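DSBA-like thioredoxin domain-containing protein (Pseudomonas aeruginosa PAO1, PDB 5HFI) is a cytosolic disulfide reductase of the thioredoxin superfamily that probably exchanges disulfides through a CxxC motif and forms a mixed disulfide with glutathione. Local coordinates at residues A[15-21]-A[119-125]. Residues are numbered along the deposited sequence.
With GSH (glutathione), chain B.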
loop_
_atom_site.group_PDB
_atom_site.type_symbol
_atom_site.label_atom_id
_atom_site.label_comp_id
_atom_site.label_asym_id
_atom_site.label_seq_id
_atom_site.Cartn_x
_atom_site.Cartn_y
_atom_site.Cartn_z
ATOM N N PRO A 15 -2.109 3.161 1.523
ATOM C CA PRO A 15 -1.545 3.682 0.268
ATOM C C PRO A 15 -0.905 5.057 0.391
ATOM O O PRO A 15 -0.042 5.390 -0.428
ATOM C CB PRO A 15 -2.750 3.713 -0.686
ATOM C CG PRO A 15 -3.796 2.862 -0.044
ATOM C CD PRO A 15 -3.561 2.935 1.428
ATOM N N LEU A 16 -1.281 5.861 1.386
ATOM C CA LEU A 16 -0.720 7.196 1.551
ATOM C C LEU A 16 0.367 7.254 2.617
ATOM O O LEU A 16 0.782 8.350 3.010
ATOM C CB LEU A 16 -1.829 8.198 1.873
ATOM C CG LEU A 16 -2.770 8.459 0.690
ATOM C CD1 LEU A 16 -4.080 9.067 1.146
ATOM C CD2 LEU A 16 -2.109 9.358 -0.331
ATOM N N CYS A 17 0.830 6.102 3.094
ATOM C CA CYS A 17 1.917 6.035 4.060
ATOM C C CYS A 17 3.240 5.973 3.307
ATOM O O CYS A 17 3.477 5.034 2.538
ATOM C CB CYS A 17 1.753 4.820 4.970
ATOM S SG CYS A 17 3.164 4.527 6.052
ATOM N N GLY A 18 4.092 6.979 3.518
ATOM C CA GLY A 18 5.360 7.020 2.806
ATOM C C GLY A 18 6.235 5.815 3.095
ATOM O O GLY A 18 6.925 5.306 2.208
ATOM N N TRP A 19 6.220 5.338 4.339
ATOM C CA TRP A 19 7.049 4.188 4.675
ATOM C C TRP A 19 6.531 2.911 4.026
ATOM O O TRP A 19 7.318 2.000 3.751
ATOM C CB TRP A 19 7.147 4.036 6.191
ATOM C CG TRP A 19 8.123 4.997 6.778
ATOM C CD1 TRP A 19 7.844 6.079 7.560
ATOM C CD2 TRP A 19 9.544 4.982 6.603
ATOM N NE1 TRP A 19 9.007 6.731 7.894
ATOM C CE2 TRP A 19 10.064 6.076 7.318
ATOM C CE3 TRP A 19 10.426 4.142 5.914
ATOM C CZ2 TRP A 19 11.428 6.355 7.367
ATOM C CZ3 TRP A 19 11.782 4.422 5.962
ATOM C CH2 TRP A 19 12.269 5.518 6.683
ATOM N N CYS A 20 5.224 2.823 3.765
ATOM C CA CYS A 20 4.721 1.695 2.988
ATOM C C CYS A 20 5.274 1.725 1.572
ATOM O O CYS A 20 5.642 0.682 1.021
ATOM C CB CYS A 20 3.194 1.695 2.973
ATOM S SG CYS A 20 2.471 1.210 4.551
ATOM N N TYR A 21 5.353 2.916 0.973
ATOM C CA TYR A 21 5.998 3.047 -0.328
ATOM C C TYR A 21 7.472 2.672 -0.242
ATOM O O TYR A 21 8.013 2.031 -1.151
ATOM C CB TYR A 21 5.824 4.473 -0.848
ATOM C CG TYR A 21 6.492 4.741 -2.179
ATOM C CD1 TYR A 21 6.188 3.979 -3.299
ATOM C CD2 TYR A 21 7.411 5.773 -2.318
ATOM C CE1 TYR A 21 6.791 4.229 -4.518
ATOM C CE2 TYR A 21 8.019 6.032 -3.532
ATOM C CZ TYR A 21 7.705 5.255 -4.629
ATOM O OH TYR A 21 8.309 5.513 -5.840
ATOM N N ILE A 119 -0.646 2.259 -7.642
ATOM C CA ILE A 119 -1.215 3.423 -6.965
ATOM C C ILE A 119 -0.109 4.276 -6.357
ATOM O O ILE A 119 -0.114 5.509 -6.468
ATOM C CB ILE A 119 -2.227 2.976 -5.893
ATOM C CG1 ILE A 119 -3.562 2.583 -6.527
ATOM C CG2 ILE A 119 -2.433 4.066 -4.843
ATOM C CD1 ILE A 119 -4.529 1.936 -5.546
ATOM N N GLN A 120 0.854 3.628 -5.697
ATOM C CA GLN A 120 1.930 4.372 -5.050
ATOM C C GLN A 120 2.805 5.076 -6.076
ATOM O O GLN A 120 3.248 6.205 -5.848
ATOM C CB GLN A 120 2.765 3.438 -4.175
ATOM C CG GLN A 120 2.010 2.888 -2.973
ATOM C CD GLN A 120 2.674 1.661 -2.384
ATOM O OE1 GLN A 120 3.199 0.816 -3.110
ATOM N NE2 GLN A 120 2.645 1.549 -1.062
ATOM N N ARG A 121 3.059 4.429 -7.217
ATOM C CA ARG A 121 3.789 5.097 -8.290
ATOM C C ARG A 121 3.009 6.292 -8.827
ATOM O O ARG A 121 3.586 7.357 -9.074
ATOM C CB ARG A 121 4.105 4.109 -9.414
ATOM C CG ARG A 121 5.146 3.058 -9.054
ATOM C CD ARG A 121 5.500 2.198 -10.262
ATOM N NE ARG A 121 6.769 1.500 -10.085
ATOM C CZ ARG A 121 6.880 0.208 -9.791
ATOM N NH1 ARG A 121 5.792 -0.536 -9.642
ATOM N NH2 ARG A 121 8.080 -0.341 -9.647
ATOM N N ALA A 122 1.695 6.139 -9.010
ATOM C CA ALA A 122 0.889 7.252 -9.505
ATOM C C ALA A 122 0.951 8.443 -8.555
ATOM O O ALA A 122 0.954 9.599 -8.993
ATOM C CB ALA A 122 -0.557 6.803 -9.711
ATOM N N HIS A 123 1.007 8.193 -7.277
ATOM C CA HIS A 123 1.057 9.245 -6.274
ATOM C C HIS A 123 2.472 9.848 -6.115
ATOM O O HIS A 123 2.644 11.001 -6.393
ATOM C CB HIS A 123 0.597 8.681 -4.953
ATOM C CG HIS A 123 0.566 9.651 -3.815
ATOM N ND1 HIS A 123 -0.456 10.547 -3.632
ATOM C CD2 HIS A 123 1.374 9.788 -2.749
ATOM C CE1 HIS A 123 -0.253 11.214 -2.523
ATOM N NE2 HIS A 123 0.858 10.782 -1.974
ATOM N N TYR A 124 3.467 9.004 -5.792
ATOM C CA TYR A 124 4.785 9.512 -5.421
ATOM C C TYR A 124 5.659 9.851 -6.623
ATOM O O TYR A 124 6.539 10.713 -6.517
ATOM C CB TYR A 124 5.497 8.490 -4.534
ATOM C CG TYR A 124 4.860 8.328 -3.177
ATOM C CD1 TYR A 124 4.998 9.315 -2.208
ATOM C CD2 TYR A 124 4.109 7.198 -2.869
ATOM C CE1 TYR A 124 4.419 9.177 -0.969
ATOM C CE2 TYR A 124 3.522 7.052 -1.632
ATOM C CZ TYR A 124 3.683 8.047 -0.686
ATOM O OH TYR A 124 3.110 7.926 0.555
ATOM N N VAL A 125 5.458 9.188 -7.754
ATOM C CA VAL A 125 6.250 9.443 -8.952
ATOM C C VAL A 125 5.524 10.376 -9.911
ATOM O O VAL A 125 6.092 11.364 -10.376
ATOM C CB VAL A 125 6.623 8.110 -9.636
ATOM C CG1 VAL A 125 7.315 8.372 -10.964
ATOM C CG2 VAL A 125 7.504 7.279 -8.720
HETATM N N1 GSH B . 8.545 2.269 9.597
HETATM C CA1 GSH B . 9.018 3.586 9.985
HETATM C C1 GSH B . 10.280 3.455 10.834
HETATM O O11 GSH B . 10.434 4.189 11.846
HETATM O O12 GSH B . 11.165 2.613 10.524
HETATM C CB1 GSH B . 7.932 4.297 10.788
HETATM C CG1 GSH B . 6.570 3.876 10.247
HETATM C CD1 GSH B . 5.559 5.007 10.418
HETATM O OE1 GSH B . 5.783 5.900 11.166
HETATM N N2 GSH B . 4.326 4.986 9.653
HETATM C CA2 GSH B . 3.355 6.051 9.810
HETATM C C2 GSH B . 2.436 5.680 10.975
HETATM O O2 GSH B . 1.767 4.701 10.914
HETATM C CB2 GSH B . 2.534 6.208 8.528
HETATM S SG2 GSH B . 3.600 6.217 7.052
HETATM N N3 GSH B . 2.390 6.515 12.161
HETATM C CA3 GSH B . 1.525 6.160 13.272
HETATM C C3 GSH B . 0.063 6.264 12.846
HETATM O O31 GSH B . -0.735 5.325 13.103
HETATM O O32 GSH B . -0.341 7.288 12.237
HETATM O O HOH W 1 2.257 4.090 0.108
HETATM O O HOH W 2 3.616 10.122 2.187
HETATM O O HOH W 3 3.859 -1.087 -0.032
#
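Taken from its start, segment 119-125 first meets the active-site loop through Ile119, whose CG2 lies 4.2 Å from CB of Pro15, an apolar touch. The next residue, Gln120, works through water: its NE2 donates to water 1 (2.8 Å), which in turn donates to Pro15 O (2.7 Å) and Cys17 O (2.9 Å). Gln120 NE2 also donates to water 3 (3.1 Å), which donates to Cys20 O (2.7 Å). Cys17 O also accepts from Tyr21 N (3.2 Å), so the solvent bridge reaches the first turn of the CxxC helix. His123 offers a ring face to Leu16: Leu16 CD2 lies 3.8 Å from the centroid of the His123 ring, 27° off its normal, a CH-pi contact. Tyr124 forms an offset stack with Tyr21 (centroids 4.5 Å apart, planes at 13°), while Tyr124 OH lies 2.8 Å from water 2, which donates a weak bond to Leu16 O (3.4 Å). Val125 CG2 ends the run 3.5 Å from Tyr21 OH, which hydrogen-bonds Pro76 O. Cys17 sits at the N-cap with its CA-to-CB bond away from 119-125, and is disulfide-bonded to glutathione (Cys17 SG to GSH SG2, 2.0 Å); Cys17 and Cys20 form the CxxC at a helix start, as in thioredoxins. Helix 112-124 thus backs the redox helix 18-22 opposite the ligand, with helices 96-109 and 133-142 packing on Ile119 and strand 8-13 touching Cys20.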